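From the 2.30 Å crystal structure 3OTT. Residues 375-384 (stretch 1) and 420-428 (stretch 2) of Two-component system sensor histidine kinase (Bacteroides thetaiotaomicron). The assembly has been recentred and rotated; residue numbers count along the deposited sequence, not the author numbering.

Stretch 1, residues 375-384: IRHIYEDKEQ
Stretch 2 (420-428) WTYYIFEDT

Residues 375-380 and 421-426 form two strands that run parallel, their N-to-C directions 7° apart and their axes 5.5 Å apart at closest approach. No backbone-to-backbone hydrogen bond joins them; side chains fill the gap and bury 658 Å² in total. The register pairs Arg376 with Tyr422 (CA to CA 5.4 Å) and His377 with Tyr423 (CA to CA 5.7 Å), then widens to 6.8 Å between the CA atoms of Tyr379 and Phe425. It slips by one residue after that, Asp381 CA lying 5.9 Å from Glu426 CA.

Two stacks, one of a guanidinium on a ring and one of two aromatic rings, hold the N-terminal half. Arg376 (phi/psi -120/-18; chi1 m, chi2 t, chi3 p) lays its guanidinium flat on the ring of Tyr422 (-107/-29; chi1 -81°, chi2 60°), with centres 4.0 Å apart and planes at 20°. Arg376 CD sits 3.9 Å from the Tyr422 ring centroid, almost on the ring normal. Stacking leaves the guanidinium edge free for hydrogen bonding, and NH1 and NH2 are satisfied elsewhere in the structure. His377, extended at -170/140 with chi1 t and chi2 -130°, stacks face to face on Tyr423 (-161/151; chi1 -137°, chi2 70°), centroids 3.7 Å apart and planes at 17°. The carbonyl O of Ile424 approaches the edge of the His377 ring, 3.7 Å from ND1.

Tyr379 (-146/138; chi1 t, chi2 72°) reaches across the next step. One ring face covers Phe425 CA, 3.8 Å from the ring centroid, while Tyr379 CB meets Ile424 CG2 at 3.8 Å. These contacts suit a long, flat side chain with a polar tip: Tyr379 OH accepts a hydrogen bond from the backbone N of Glu426 (2.8 Å, 160°), satisfying a strand amide through a side chain. Ile375 and Ile378 point away from stretch 2 and are buried on the other side of their strand.

Beyond the strand, Asp381 to Gln384 make a type I turn, closed by Gln384 N to Asp381 O at 3.2 Å. Asp381 (chi1 p) also accepts a hydrogen bond at OD1 from Glu383 N (2.8 Å). Glu426, buried and extended (-110/132; chi1 t, chi2 t, chi3 -14°), points toward this turn, where its OE1 accepts a hydrogen bond from Lys382 N (3.2 Å, 164°). Glu426 OE1 lies only 3.8 Å from Asp381 OD2, a close approach of like charges, but each oxygen also has a hydrogen-bonding partner elsewhere in the structure. Exposed Lys382 (m, m, t, t) runs across the course of stretch 2, and its CE comes to 3.6 Å from Asp427 O.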

ATOM      1  N   ILE B 375     -12.123  -6.269 -17.902  1.00 13.57           N
ATOM      2  CA  ILE B 375     -13.496  -6.644 -17.652  1.00 13.50           C
ATOM      3  C   ILE B 375     -14.312  -5.667 -18.470  1.00 13.52           C
ATOM      4  O   ILE B 375     -14.012  -4.443 -18.477  1.00 13.84           O
ATOM      5  CB  ILE B 375     -13.861  -6.388 -16.164  1.00 14.02           C
ATOM      6  CG1 ILE B 375     -12.858  -7.087 -15.205  1.00 13.75           C
ATOM      7  CG2 ILE B 375     -15.299  -6.866 -15.908  1.00 14.27           C
ATOM      8  CD1 ILE B 375     -12.648  -8.503 -15.537  1.00 12.55           C
ATOM      9  N   ARG B 376     -15.318  -6.179 -19.172  1.00 13.73           N
ATOM     10  CA  ARG B 376     -16.156  -5.338 -20.043  1.00 14.39           C
ATOM     11  C   ARG B 376     -17.643  -5.362 -19.631  1.00 14.52           C
ATOM     12  O   ARG B 376     -18.379  -4.453 -19.941  1.00 15.06           O
ATOM     13  CB  ARG B 376     -15.946  -5.700 -21.523  1.00 15.83           C
ATOM     14  CG  ARG B 376     -14.492  -5.992 -21.895  1.00 16.41           C
ATOM     15  CD  ARG B 376     -14.121  -5.863 -23.331  1.00 16.53           C
ATOM     16  NE  ARG B 376     -14.094  -4.486 -23.611  1.00 22.10           N
ATOM     17  CZ  ARG B 376     -13.081  -3.735 -24.047  1.00 17.10           C
ATOM     18  NH1 ARG B 376     -11.851  -4.189 -24.356  1.00 10.43           N
ATOM     19  NH2 ARG B 376     -13.393  -2.464 -24.192  1.00 14.38           N
ATOM     20  N   HIS B 377     -18.058  -6.352 -18.858  1.00 14.17           N
ATOM     21  CA  HIS B 377     -19.443  -6.419 -18.444  1.00 15.02           C
ATOM     22  C   HIS B 377     -19.643  -7.466 -17.376  1.00 14.80           C
ATOM     23  O   HIS B 377     -18.982  -8.513 -17.396  1.00 14.79           O
ATOM     24  CB  HIS B 377     -20.413  -6.650 -19.606  1.00 14.76           C
ATOM     25  CG  HIS B 377     -21.827  -6.267 -19.285  1.00 16.04           C
ATOM     26  ND1 HIS B 377     -22.902  -7.106 -19.515  1.00 20.65           N
ATOM     27  CD2 HIS B 377     -22.338  -5.156 -18.703  1.00 15.81           C
ATOM     28  CE1 HIS B 377     -24.017  -6.502 -19.127  1.00 20.20           C
ATOM     29  NE2 HIS B 377     -23.696  -5.312 -18.639  1.00 20.04           N
ATOM     30  N   ILE B 378     -20.484  -7.118 -16.404  1.00 14.54           N
ATOM     31  CA  ILE B 378     -20.878  -8.009 -15.331  1.00 15.84           C
ATOM     32  C   ILE B 378     -22.422  -8.173 -15.369  1.00 16.50           C
ATOM     33  O   ILE B 378     -23.163  -7.178 -15.442  1.00 17.36           O
ATOM     34  CB  ILE B 378     -20.412  -7.459 -13.956  1.00 15.66           C
ATOM     35  CG1 ILE B 378     -18.946  -7.051 -14.032  1.00 16.31           C
ATOM     36  CG2 ILE B 378     -20.651  -8.523 -12.829  1.00 15.21           C
ATOM     37  CD1 ILE B 378     -18.458  -6.158 -12.792  1.00 17.08           C
ATOM     38  N   TYR B 379     -22.902  -9.419 -15.283  1.00 16.69           N
ATOM     39  CA  TYR B 379     -24.287  -9.735 -15.445  1.00 15.58           C
ATOM     40  C   TYR B 379     -24.722 -10.898 -14.548  1.00 17.85           C
ATOM     41  O   TYR B 379     -24.036 -11.923 -14.403  1.00 19.32           O
ATOM     42  CB  TYR B 379     -24.515 -10.095 -16.895  1.00 16.33           C
ATOM     43  CG  TYR B 379     -25.905 -10.593 -17.229  1.00 16.16           C
ATOM     44  CD1 TYR B 379     -26.997  -9.709 -17.240  1.00 16.28           C
ATOM     45  CD2 TYR B 379     -26.114 -11.915 -17.542  1.00 14.57           C
ATOM     46  CE1 TYR B 379     -28.275 -10.143 -17.539  1.00 15.39           C
ATOM     47  CE2 TYR B 379     -27.392 -12.377 -17.847  1.00 18.89           C
ATOM     48  CZ  TYR B 379     -28.464 -11.476 -17.848  1.00 17.51           C
ATOM     49  OH  TYR B 379     -29.704 -11.900 -18.177  1.00 15.46           O
ATOM     50  N   GLU B 380     -25.889 -10.761 -13.953  1.00 17.05           N
ATOM     51  CA  GLU B 380     -26.467 -11.884 -13.224  1.00 18.68           C
ATOM     52  C   GLU B 380     -27.653 -12.442 -14.000  1.00 17.76           C
ATOM     53  O   GLU B 380     -28.554 -11.677 -14.364  1.00 17.88           O
ATOM     54  CB  GLU B 380     -26.922 -11.420 -11.813  1.00 19.12           C
ATOM     55  CG  GLU B 380     -27.280 -12.578 -10.950  1.00 22.33           C
ATOM     56  CD  GLU B 380     -27.721 -12.226  -9.530  1.00 27.26           C
ATOM     57  OE1 GLU B 380     -27.378 -11.158  -8.948  1.00 29.61           O
ATOM     58  OE2 GLU B 380     -28.388 -13.076  -8.967  1.00 27.73           O
ATOM     59  N   ASP B 381     -27.675 -13.744 -14.252  1.00 18.52           N
ATOM     60  CA  ASP B 381     -28.767 -14.336 -15.082  1.00 20.02           C
ATOM     61  C   ASP B 381     -30.061 -14.643 -14.322  1.00 21.92           C
ATOM     62  O   ASP B 381     -30.227 -14.199 -13.160  1.00 22.40           O
ATOM     63  CB  ASP B 381     -28.318 -15.554 -15.888  1.00 18.65           C
ATOM     64  CG  ASP B 381     -28.010 -16.786 -15.014  1.00 23.11           C
ATOM     65  OD1 ASP B 381     -28.491 -16.881 -13.852  1.00 20.70           O
ATOM     66  OD2 ASP B 381     -27.275 -17.687 -15.509  1.00 24.61           O
ATOM     67  N   LYS B 382     -30.953 -15.425 -14.958  1.00 23.14           N
ATOM     68  CA  LYS B 382     -32.297 -15.694 -14.425  1.00 24.54           C
ATOM     69  C   LYS B 382     -32.235 -16.676 -13.299  1.00 25.68           C
ATOM     70  O   LYS B 382     -33.180 -16.778 -12.536  1.00 26.97           O
ATOM     71  CB  LYS B 382     -33.263 -16.292 -15.489  1.00 25.41           C
ATOM     72  CG  LYS B 382     -33.329 -15.569 -16.838  1.00 27.36           C
ATOM     73  CD  LYS B 382     -33.813 -14.129 -16.709  1.00 30.62           C
ATOM     74  CE  LYS B 382     -34.208 -13.617 -18.109  1.00 32.98           C
ATOM     75  NZ  LYS B 382     -34.389 -12.173 -18.063  1.00 31.68           N
ATOM     76  N   GLU B 383     -31.159 -17.447 -13.202  1.00 25.63           N
ATOM     77  CA  GLU B 383     -31.067 -18.418 -12.117  1.00 26.58           C
ATOM     78  C   GLU B 383     -30.055 -17.938 -11.095  1.00 25.53           C
ATOM     79  O   GLU B 383     -29.509 -18.726 -10.333  1.00 25.70           O
ATOM     80  CB  GLU B 383     -30.723 -19.794 -12.659  1.00 27.71           C
ATOM     81  CG  GLU B 383     -31.864 -20.416 -13.507  1.00 33.62           C
ATOM     82  CD  GLU B 383     -31.449 -21.709 -14.244  1.00 40.64           C
ATOM     83  OE1 GLU B 383     -30.469 -21.664 -15.043  1.00 42.33           O
ATOM     84  OE2 GLU B 383     -32.114 -22.771 -14.027  1.00 45.07           O
ATOM     85  N   GLN B 384     -29.787 -16.631 -11.099  1.00 23.90           N
ATOM     86  CA  GLN B 384     -28.831 -16.048 -10.148  1.00 23.52           C
ATOM     87  C   GLN B 384     -27.349 -16.494 -10.373  1.00 22.19           C
ATOM     88  O   GLN B 384     -26.542 -16.464  -9.459  1.00 22.40           O
ATOM     89  CB  GLN B 384     -29.297 -16.238  -8.670  1.00 23.55           C
ATOM     90  CG  GLN B 384     -30.679 -15.547  -8.361  1.00 25.83           C
ATOM     91  CD  GLN B 384     -31.896 -16.409  -8.843  1.00 29.02           C
ATOM     92  OE1 GLN B 384     -31.998 -17.566  -8.491  1.00 34.68           O
ATOM     93  NE2 GLN B 384     -32.758 -15.852  -9.675  1.00 29.12           N
ATOM     94  N   TRP B 420     -12.852 -11.919 -27.406  1.00 18.09           N
ATOM     95  CA  TRP B 420     -13.136 -10.545 -27.032  1.00 18.63           C
ATOM     96  C   TRP B 420     -14.628 -10.311 -26.841  1.00 16.88           C
ATOM     97  O   TRP B 420     -15.302  -9.921 -27.760  1.00 17.95           O
ATOM     98  CB  TRP B 420     -12.558  -9.581 -28.091  1.00 18.78           C
ATOM     99  CG  TRP B 420     -11.036  -9.668 -28.207  1.00 25.06           C
ATOM    100  CD1 TRP B 420     -10.164 -10.271 -27.312  1.00 25.10           C
ATOM    101  CD2 TRP B 420     -10.220  -9.118 -29.251  1.00 29.00           C
ATOM    102  NE1 TRP B 420      -8.876 -10.107 -27.743  1.00 29.64           N
ATOM    103  CE2 TRP B 420      -8.872  -9.397 -28.918  1.00 31.41           C
ATOM    104  CE3 TRP B 420     -10.494  -8.386 -30.425  1.00 32.28           C
ATOM    105  CZ2 TRP B 420      -7.787  -8.995 -29.736  1.00 34.57           C
ATOM    106  CZ3 TRP B 420      -9.413  -7.972 -31.243  1.00 35.48           C
ATOM    107  CH2 TRP B 420      -8.072  -8.286 -30.885  1.00 36.40           C
ATOM    108  N   THR B 421     -15.122 -10.522 -25.637  1.00 16.77           N
ATOM    109  CA  THR B 421     -16.538 -10.383 -25.296  1.00 15.62           C
ATOM    110  C   THR B 421     -16.878  -9.057 -24.650  1.00 15.97           C
ATOM    111  O   THR B 421     -16.206  -8.669 -23.696  1.00 17.29           O
ATOM    112  CB  THR B 421     -16.993 -11.572 -24.372  1.00 15.42           C
ATOM    113  OG1 THR B 421     -16.923 -12.770 -25.168  1.00 17.59           O
ATOM    114  CG2 THR B 421     -18.503 -11.389 -23.956  1.00 15.42           C
ATOM    115  N   TYR B 422     -17.904  -8.358 -25.170  1.00 14.95           N
ATOM    116  CA  TYR B 422     -18.247  -6.996 -24.711  1.00 14.94           C
ATOM    117  C   TYR B 422     -19.489  -6.957 -23.874  1.00 15.52           C
ATOM    118  O   TYR B 422     -19.576  -6.066 -23.040  1.00 16.24           O
ATOM    119  CB  TYR B 422     -18.433  -5.962 -25.872  1.00 14.80           C
ATOM    120  CG  TYR B 422     -17.082  -5.459 -26.353  1.00 16.98           C
ATOM    121  CD1 TYR B 422     -16.131  -6.358 -26.865  1.00 17.88           C
ATOM    122  CD2 TYR B 422     -16.720  -4.105 -26.224  1.00 19.33           C
ATOM    123  CE1 TYR B 422     -14.847  -5.921 -27.279  1.00 22.85           C
ATOM    124  CE2 TYR B 422     -15.419  -3.662 -26.639  1.00 19.40           C
ATOM    125  CZ  TYR B 422     -14.510  -4.579 -27.160  1.00 20.79           C
ATOM    126  OH  TYR B 422     -13.265  -4.175 -27.575  1.00 26.04           O
ATOM    127  N   TYR B 423     -20.433  -7.886 -24.099  1.00 14.23           N
ATOM    128  CA  TYR B 423     -21.730  -7.818 -23.435  1.00 15.83           C
ATOM    129  C   TYR B 423     -22.392  -9.184 -23.478  1.00 16.79           C
ATOM    130  O   TYR B 423     -22.193  -9.991 -24.426  1.00 16.73           O
ATOM    131  CB  TYR B 423     -22.642  -6.775 -24.129  1.00 15.92           C
ATOM    132  CG  TYR B 423     -23.442  -5.867 -23.232  1.00 15.64           C
ATOM    133  CD1 TYR B 423     -22.808  -4.874 -22.461  1.00 21.40           C
ATOM    134  CD2 TYR B 423     -24.827  -5.970 -23.158  1.00 19.91           C
ATOM    135  CE1 TYR B 423     -23.531  -4.013 -21.628  1.00 20.00           C
ATOM    136  CE2 TYR B 423     -25.557  -5.121 -22.314  1.00 21.92           C
ATOM    137  CZ  TYR B 423     -24.889  -4.141 -21.575  1.00 22.35           C
ATOM    138  OH  TYR B 423     -25.602  -3.314 -20.735  1.00 26.82           O
ATOM    139  N   ILE B 424     -23.206  -9.425 -22.466  1.00 17.23           N
ATOM    140  CA  ILE B 424     -23.923 -10.673 -22.313  1.00 17.74           C
ATOM    141  C   ILE B 424     -25.233 -10.441 -21.633  1.00 16.88           C
ATOM    142  O   ILE B 424     -25.324  -9.571 -20.759  1.00 16.89           O
ATOM    143  CB  ILE B 424     -23.113 -11.641 -21.472  1.00 19.20           C
ATOM    144  CG1 ILE B 424     -23.915 -12.901 -21.139  1.00 20.60           C
ATOM    145  CG2 ILE B 424     -22.779 -11.034 -20.175  1.00 21.71           C
ATOM    146  CD1 ILE B 424     -22.970 -14.075 -20.831  1.00 29.09           C
ATOM    147  N   PHE B 425     -26.257 -11.186 -22.052  1.00 16.41           N
ATOM    148  CA  PHE B 425     -27.505 -11.308 -21.273  1.00 17.34           C
ATOM    149  C   PHE B 425     -28.147 -12.650 -21.528  1.00 17.92           C
ATOM    150  O   PHE B 425     -27.789 -13.314 -22.488  1.00 18.86           O
ATOM    151  CB  PHE B 425     -28.513 -10.132 -21.547  1.00 16.27           C
ATOM    152  CG  PHE B 425     -29.174 -10.171 -22.940  1.00 15.55           C
ATOM    153  CD1 PHE B 425     -28.658  -9.396 -24.007  1.00 18.91           C
ATOM    154  CD2 PHE B 425     -30.283 -10.951 -23.183  1.00 17.80           C
ATOM    155  CE1 PHE B 425     -29.249  -9.402 -25.280  1.00 14.20           C
ATOM    156  CE2 PHE B 425     -30.912 -10.997 -24.494  1.00 17.42           C
ATOM    157  CZ  PHE B 425     -30.381 -10.212 -25.536  1.00 14.95           C
ATOM    158  N   GLU B 426     -29.136 -13.024 -20.704  1.00 19.08           N
ATOM    159  CA  GLU B 426     -29.881 -14.265 -20.902  1.00 19.38           C
ATOM    160  C   GLU B 426     -31.317 -13.920 -21.339  1.00 20.27           C
ATOM    161  O   GLU B 426     -31.922 -13.048 -20.744  1.00 20.21           O
ATOM    162  CB  GLU B 426     -29.879 -15.177 -19.654  1.00 19.39           C
ATOM    163  CG  GLU B 426     -30.661 -16.545 -19.925  1.00 22.13           C
ATOM    164  CD  GLU B 426     -30.980 -17.451 -18.670  1.00 25.29           C
ATOM    165  OE1 GLU B 426     -30.429 -17.258 -17.579  1.00 22.26           O
ATOM    166  OE2 GLU B 426     -31.808 -18.397 -18.786  1.00 30.30           O
ATOM    167  N   ASP B 427     -31.831 -14.575 -22.398  1.00 20.35           N
ATOM    168  CA  ASP B 427     -33.189 -14.313 -22.810  1.00 21.77           C
ATOM    169  C   ASP B 427     -34.169 -15.104 -21.963  1.00 23.14           C
ATOM    170  O   ASP B 427     -33.776 -15.706 -20.978  1.00 23.69           O
ATOM    171  CB  ASP B 427     -33.413 -14.513 -24.320  1.00 21.66           C
ATOM    172  CG  ASP B 427     -33.249 -15.970 -24.788  1.00 24.00           C
ATOM    173  OD1 ASP B 427     -33.220 -16.913 -23.969  1.00 27.27           O
ATOM    174  OD2 ASP B 427     -33.154 -16.162 -26.030  1.00 25.39           O
ATOM    175  N   THR B 428     -35.431 -15.112 -22.340  1.00 24.88           N
ATOM    176  CA  THR B 428     -36.438 -15.802 -21.549  1.00 27.76           C
ATOM    177  C   THR B 428     -36.550 -17.277 -21.980  1.00 29.30           C
ATOM    178  O   THR B 428     -37.468 -18.007 -21.537  1.00 31.17           O
ATOM    179  CB  THR B 428     -37.821 -15.098 -21.665  1.00 28.83           C
ATOM    180  OG1 THR B 428     -38.299 -15.271 -22.993  1.00 29.51           O
ATOM    181  CG2 THR B 428     -37.737 -13.581 -21.380  1.00 27.20           C
TER